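Local coordinates for protein endoglucanase (Komagataeibacter sucrofermentans, PDB 6VC5) that probably cleaves internal beta-1,4-glucosidic linkages in cellulose and related beta-glucans, as a family 8 glycoside hydrolase, at residues A[7-11]-A[292-296]; A[41-46]-A[102-107]. All coordinates share one frame. Residue numbers count along the deposited sequence, not the author numbering.

Contact 1: A[7-11]-A[292-296]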
loop_
_atom_site.group_PDB
_atom_site.type_symbol
_atom_site.label_atom_id
_atom_site.label_comp_id
_atom_site.label_asym_id
_atom_site.label_seq_id
_atom_site.Cartn_x
_atom_site.Cartn_y
_atom_site.Cartn_z
ATOM N N GLN A 7 18.616 -3.056 6.554
ATOM C CA GLN A 7 17.894 -1.986 5.869
ATOM C C GLN A 7 16.935 -1.266 6.816
ATOM O O GLN A 7 16.800 -0.036 6.752
ATOM C CB GLN A 7 17.173 -2.534 4.635
ATOM C CG GLN A 7 18.128 -3.072 3.568
ATOM C CD GLN A 7 19.156 -2.042 3.132
ATOM O OE1 GLN A 7 18.805 -0.970 2.648
ATOM N NE2 GLN A 7 20.437 -2.362 3.315
ATOM N N TRP A 8 16.265 -2.011 7.704
ATOM C CA TRP A 8 15.412 -1.370 8.703
ATOM C C TRP A 8 16.210 -0.423 9.595
ATOM O O TRP A 8 15.744 0.675 9.914
ATOM C CB TRP A 8 14.660 -2.405 9.543
ATOM C CG TRP A 8 14.100 -1.834 10.845
ATOM C CD1 TRP A 8 14.478 -2.178 12.111
ATOM C CD2 TRP A 8 13.086 -0.820 10.993
ATOM N NE1 TRP A 8 13.760 -1.452 13.035
ATOM C CE2 TRP A 8 12.898 -0.616 12.378
ATOM C CE3 TRP A 8 12.310 -0.079 10.092
ATOM C CZ2 TRP A 8 11.969 0.302 12.883
ATOM C CZ3 TRP A 8 11.391 0.839 10.598
ATOM C CH2 TRP A 8 11.230 1.017 11.986
ATOM N N ALA A 9 17.425 -0.817 9.987
ATOM C CA ALA A 9 18.240 0.051 10.835
ATOM C C ALA A 9 18.496 1.406 10.177
ATOM O O ALA A 9 18.501 2.442 10.852
ATOM C CB ALA A 9 19.557 -0.637 11.180
ATOM N N ILE A 10 18.714 1.419 8.861
ATOM C CA ILE A 10 18.872 2.679 8.137
ATOM C C ILE A 10 17.568 3.471 8.130
ATOM O O ILE A 10 17.555 4.678 8.412
ATOM C CB ILE A 10 19.377 2.419 6.707
ATOM C CG1 ILE A 10 20.755 1.757 6.727
ATOM C CG2 ILE A 10 19.438 3.710 5.929
ATOM C CD1 ILE A 10 21.101 1.077 5.398
ATOM N N PHE A 11 16.455 2.815 7.764
ATOM C CA PHE A 11 15.154 3.480 7.773
ATOM C C PHE A 11 14.860 4.060 9.147
ATOM O O PHE A 11 14.458 5.225 9.271
ATOM C CB PHE A 11 14.057 2.488 7.370
ATOM C CG PHE A 11 12.716 3.127 7.109
ATOM C CD1 PHE A 11 12.349 3.504 5.825
ATOM C CD2 PHE A 11 11.822 3.343 8.145
ATOM C CE1 PHE A 11 11.103 4.091 5.575
ATOM C CE2 PHE A 11 10.576 3.927 7.906
ATOM C CZ PHE A 11 10.220 4.301 6.624
ATOM N N PRO A 292 18.182 -1.957 -4.671
ATOM C CA PRO A 292 18.826 -0.731 -4.212
ATOM C C PRO A 292 18.898 -0.768 -2.694
ATOM O O PRO A 292 18.165 -1.514 -2.089
ATOM C CB PRO A 292 17.846 0.377 -4.636
ATOM C CG PRO A 292 16.970 -0.212 -5.669
ATOM C CD PRO A 292 17.025 -1.703 -5.550
ATOM N N THR A 293 19.834 -0.038 -2.110
ATOM C CA THR A 293 19.956 0.017 -0.674
ATOM C C THR A 293 19.555 1.378 -0.105
ATOM O O THR A 293 19.660 2.374 -0.742
ATOM C CB THR A 293 21.358 -0.332 -0.199
ATOM O OG1 THR A 293 22.296 0.441 -0.934
ATOM C CG2 THR A 293 21.629 -1.819 -0.425
ATOM N N LEU A 294 19.082 1.371 1.126
ATOM C CA LEU A 294 18.469 2.574 1.676
ATOM C C LEU A 294 19.462 3.681 1.988
ATOM O O LEU A 294 19.044 4.838 2.130
ATOM C CB LEU A 294 17.663 2.241 2.926
ATOM C CG LEU A 294 16.171 2.087 2.651
ATOM C CD1 LEU A 294 15.902 0.877 1.766
ATOM C CD2 LEU A 294 15.431 1.981 3.967
ATOM N N ASP A 295 20.754 3.367 2.101
ATOM C CA ASP A 295 21.726 4.438 2.286
ATOM C C ASP A 295 21.829 5.353 1.070
ATOM O O ASP A 295 22.416 6.432 1.182
ATOM C CB ASP A 295 23.099 3.874 2.659
ATOM C CG ASP A 295 23.636 2.918 1.618
ATOM O OD1 ASP A 295 22.915 1.961 1.269
ATOM O OD2 ASP A 295 24.778 3.120 1.149
ATOM N N HIS A 296 21.276 4.955 -0.079
ATOM C CA HIS A 296 21.251 5.792 -1.277
ATOM C C HIS A 296 19.870 6.365 -1.574
ATOM O O HIS A 296 19.693 7.016 -2.614
ATOM C CB HIS A 296 21.738 5.007 -2.498
ATOM C CG HIS A 296 23.118 4.445 -2.353
ATOM N ND1 HIS A 296 23.465 3.195 -2.812
ATOM C CD2 HIS A 296 24.232 4.959 -1.776
ATOM C CE1 HIS A 296 24.738 2.966 -2.538
ATOM N NE2 HIS A 296 25.225 4.019 -1.908
#

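Contact 2: A[41-46]-A[102-107]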
loop_
_atom_site.group_PDB
_atom_site.type_symbol
_atom_site.label_atom_id
_atom_site.label_comp_id
_atom_site.label_asym_id
_atom_site.label_seq_id
_atom_site.Cartn_x
_atom_site.Cartn_y
_atom_site.Cartn_z
ATOM N N LEU A 41 5.204 -2.533 10.043
ATOM C CA LEU A 41 5.475 -3.686 9.187
ATOM C C LEU A 41 6.972 -3.975 9.102
ATOM O O LEU A 41 7.399 -5.139 9.167
ATOM C CB LEU A 41 4.895 -3.440 7.792
ATOM C CG LEU A 41 4.865 -4.650 6.847
ATOM C CD1 LEU A 41 3.748 -5.593 7.271
ATOM C CD2 LEU A 41 4.680 -4.204 5.403
ATOM N N PHE A 42 7.786 -2.928 8.906
ATOM C CA PHE A 42 9.227 -3.127 8.759
ATOM C C PHE A 42 9.862 -3.610 10.062
ATOM O O PHE A 42 10.748 -4.475 10.045
ATOM C CB PHE A 42 9.915 -1.836 8.303
ATOM C CG PHE A 42 9.391 -1.247 7.007
ATOM C CD1 PHE A 42 8.636 -1.987 6.117
ATOM C CD2 PHE A 42 9.675 0.076 6.700
ATOM C CE1 PHE A 42 8.161 -1.414 4.925
ATOM C CE2 PHE A 42 9.211 0.649 5.524
ATOM C CZ PHE A 42 8.443 -0.103 4.641
ATOM N N SER A 43 9.444 -3.044 11.203
ATOM C CA SER A 43 9.984 -3.472 12.488
ATOM C C SER A 43 9.555 -4.893 12.835
ATOM O O SER A 43 10.343 -5.653 13.408
ATOM C CB SER A 43 9.626 -2.470 13.595
ATOM O OG SER A 43 8.236 -2.388 13.810
ATOM N N ALA A 44 8.323 -5.278 12.485
ATOM C CA ALA A 44 7.909 -6.670 12.688
ATOM C C ALA A 44 8.735 -7.623 11.830
ATOM O O ALA A 44 9.195 -8.667 12.307
ATOM C CB ALA A 44 6.421 -6.822 12.371
ATOM N N ALA A 45 8.921 -7.288 10.547
ATOM C CA ALA A 45 9.718 -8.132 9.655
ATOM C C ALA A 45 11.168 -8.228 10.122
ATOM O O ALA A 45 11.793 -9.293 10.027
ATOM C CB ALA A 45 9.654 -7.579 8.231
ATOM N N ALA A 46 11.727 -7.124 10.614
ATOM C CA ALA A 46 13.110 -7.082 11.073
ATOM C C ALA A 46 13.305 -7.658 12.472
ATOM O O ALA A 46 14.451 -7.898 12.867
ATOM C CB ALA A 46 13.605 -5.635 11.059
ATOM N N TRP A 102 1.496 -10.059 11.860
ATOM C CA TRP A 102 2.850 -10.602 11.874
ATOM C C TRP A 102 3.473 -10.526 13.262
ATOM O O TRP A 102 4.103 -11.487 13.721
ATOM C CB TRP A 102 3.714 -9.822 10.898
ATOM C CG TRP A 102 3.489 -10.159 9.488
ATOM C CD1 TRP A 102 2.599 -11.061 8.979
ATOM C CD2 TRP A 102 4.219 -9.638 8.375
ATOM N NE1 TRP A 102 2.717 -11.112 7.604
ATOM C CE2 TRP A 102 3.700 -10.240 7.214
ATOM C CE3 TRP A 102 5.250 -8.699 8.251
ATOM C CZ2 TRP A 102 4.193 -9.951 5.938
ATOM C CZ3 TRP A 102 5.732 -8.402 6.981
ATOM C CH2 TRP A 102 5.202 -9.032 5.848
ATOM N N ALA A 103 3.327 -9.388 13.936
ATOM C CA ALA A 103 3.892 -9.226 15.273
ATOM C C ALA A 103 3.252 -10.189 16.259
ATOM O O ALA A 103 3.934 -10.746 17.129
ATOM C CB ALA A 103 3.693 -7.782 15.733
ATOM N N GLY A 104 1.940 -10.381 16.161
ATOM C CA GLY A 104 1.269 -11.278 17.087
ATOM C C GLY A 104 1.694 -12.714 16.885
ATOM O O GLY A 104 1.809 -13.478 17.849
ATOM N N LYS A 105 1.977 -13.087 15.642
ATOM C CA LYS A 105 2.431 -14.443 15.365
ATOM C C LYS A 105 3.872 -14.642 15.823
ATOM O O LYS A 105 4.177 -15.599 16.548
ATOM C CB LYS A 105 2.243 -14.735 13.874
ATOM C CG LYS A 105 0.783 -15.035 13.557
ATOM C CD LYS A 105 0.444 -15.020 12.075
ATOM C CE LYS A 105 -0.979 -15.539 11.875
ATOM N NZ LYS A 105 -1.397 -15.598 10.447
ATOM N N ARG A 106 4.766 -13.724 15.459
ATOM C CA ARG A 106 6.183 -13.936 15.741
ATOM C C ARG A 106 6.515 -13.796 17.225
ATOM O O ARG A 106 7.424 -14.475 17.719
ATOM C CB ARG A 106 7.024 -12.987 14.892
ATOM C CG ARG A 106 7.649 -11.860 15.660
ATOM C CD ARG A 106 9.149 -11.950 15.563
ATOM N NE ARG A 106 9.579 -11.370 14.306
ATOM C CZ ARG A 106 10.755 -11.576 13.730
ATOM N NH1 ARG A 106 11.016 -10.991 12.572
ATOM N NH2 ARG A 106 11.670 -12.348 14.300
ATOM N N TRP A 107 5.796 -12.944 17.955
ATOM C CA TRP A 107 6.066 -12.723 19.371
ATOM C C TRP A 107 5.026 -13.373 20.275
ATOM O O TRP A 107 5.066 -13.172 21.495
ATOM C CB TRP A 107 6.242 -11.230 19.675
ATOM C CG TRP A 107 7.462 -10.633 18.987
ATOM C CD1 TRP A 107 8.740 -11.120 19.011
ATOM C CD2 TRP A 107 7.502 -9.448 18.173
ATOM N NE1 TRP A 107 9.570 -10.310 18.266
ATOM C CE2 TRP A 107 8.835 -9.278 17.745
ATOM C CE3 TRP A 107 6.539 -8.509 17.777
ATOM C CZ2 TRP A 107 9.228 -8.215 16.924
ATOM C CZ3 TRP A 107 6.931 -7.456 16.969
ATOM C CH2 TRP A 107 8.265 -7.317 16.552
HETATM O O HOH W 1 13.446 -11.203 11.391
#

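Contact 1: A[7-11]-A[292-296]
One face of the N-terminal helix, carrying Gln-7, Ile-10 and Phe-11 at i, i+3 and i+4 spacing, receives a short 3-10 turn that begins at Leu-294. The side chain of Gln-7 leaves its CA sideways, but successive m, m and -59° torsions curl it round so that its end approaches the turn. There Gln-7 OE1 accepts a nearly straight hydrogen bond from Leu-294 N (2.8 Å, N-H...O angle 166°). This amide opens the 3-10 turn, where the turn's own backbone pattern supplies no acceptor, and the glutamine provides one. Family 8 enzymes are built on an (alpha/alpha)6 barrel; here the first helix, 4-15, meets the loop that leads into the last one, 300-313, whose Met-307 touches both Gln-7 and Leu-294. The CA-to-CB bond of Leu-294 points toward the helix, with chi1 at -98°, between the usual wells, and chi2 near p. In this conformation Leu-294 CD2 lies 3.7 Å from Phe-11 CB and near the plane of the Phe-11 ring, at its edge, while Leu-294 CB sits 3.8 Å from Ile-10 CG2. Ile-10, in the mt rotamer, extends CD1 to 4.0 Å from Asp-295 N. Thr-293, just before the turn, and Asp-295 within it both adopt p chi1, so Thr-293 OG1 donates to Asp-295 OD1 (2.7 Å), alongside the backbone bond from His-296 N to Thr-293 O (3.1 Å).

Contact 2: A[41-46]-A[102-107]
Arg-106 supplies the polar link between these two helix ends. Arg-106 NH1 donates to Ala-44 O (3.0 Å), and Arg-106 NE adds a weak bond to the same oxygen (3.4 Å, 134°). Ala-45 O lies 3.2 Å from Arg-106 NH1 at too poor an angle for a direct bond; a water serves it instead, donating to Ala-45 O (2.9 Å) and accepting from Arg-106 NH1 (2.7 Å). Thus two carbonyls in the last turn of helix 33-46 find donors. Ser-43 OG turns back to Gly-39 O and Met-40 O of its own helix, and Lys-105 NZ bonds Gln-164. The side-chain packing is largely apolar: Leu-41 CD1 makes a CH-pi contact over the six-membered ring of Trp-102 (3.9 Å to the centroid), Ala-44 CB meets Ala-103 CB at 4.4 Å, and Trp-107 CH2 lies 3.9 Å from Ala-44 CA. The segment axes approach to 9.5 Å at 21°, with Phe-52 of the intervening helix 49-62 touching both alanines; such near-parallel helices, separated in sequence by another, are typical of an (alpha/alpha)6 barrel.

In the fold
Contact 2 is nested along the chain inside the long loop closed by contact 1, and their centres lie 18 Å apart. They nevertheless touch through helices 4-15 and 33-46. Trp-8, whose CA-to-CB bond points away from segment 292-296, packs on segment 41-46: Trp-8 CE3 is 3.5 Å from Phe-42 CB and Trp-8 CD1 3.7 Å from Ala-46 CB. Phe-11 CE1 also approaches Phe-42 CE2 to 3.9 Å, the two rings meeting edge-to-face. Helix 300-313 serves both contacts, its Met-307 also touching Phe-42 of contact 2. The contact centres lie about 19 and 17 Å from the chain centre, respectively.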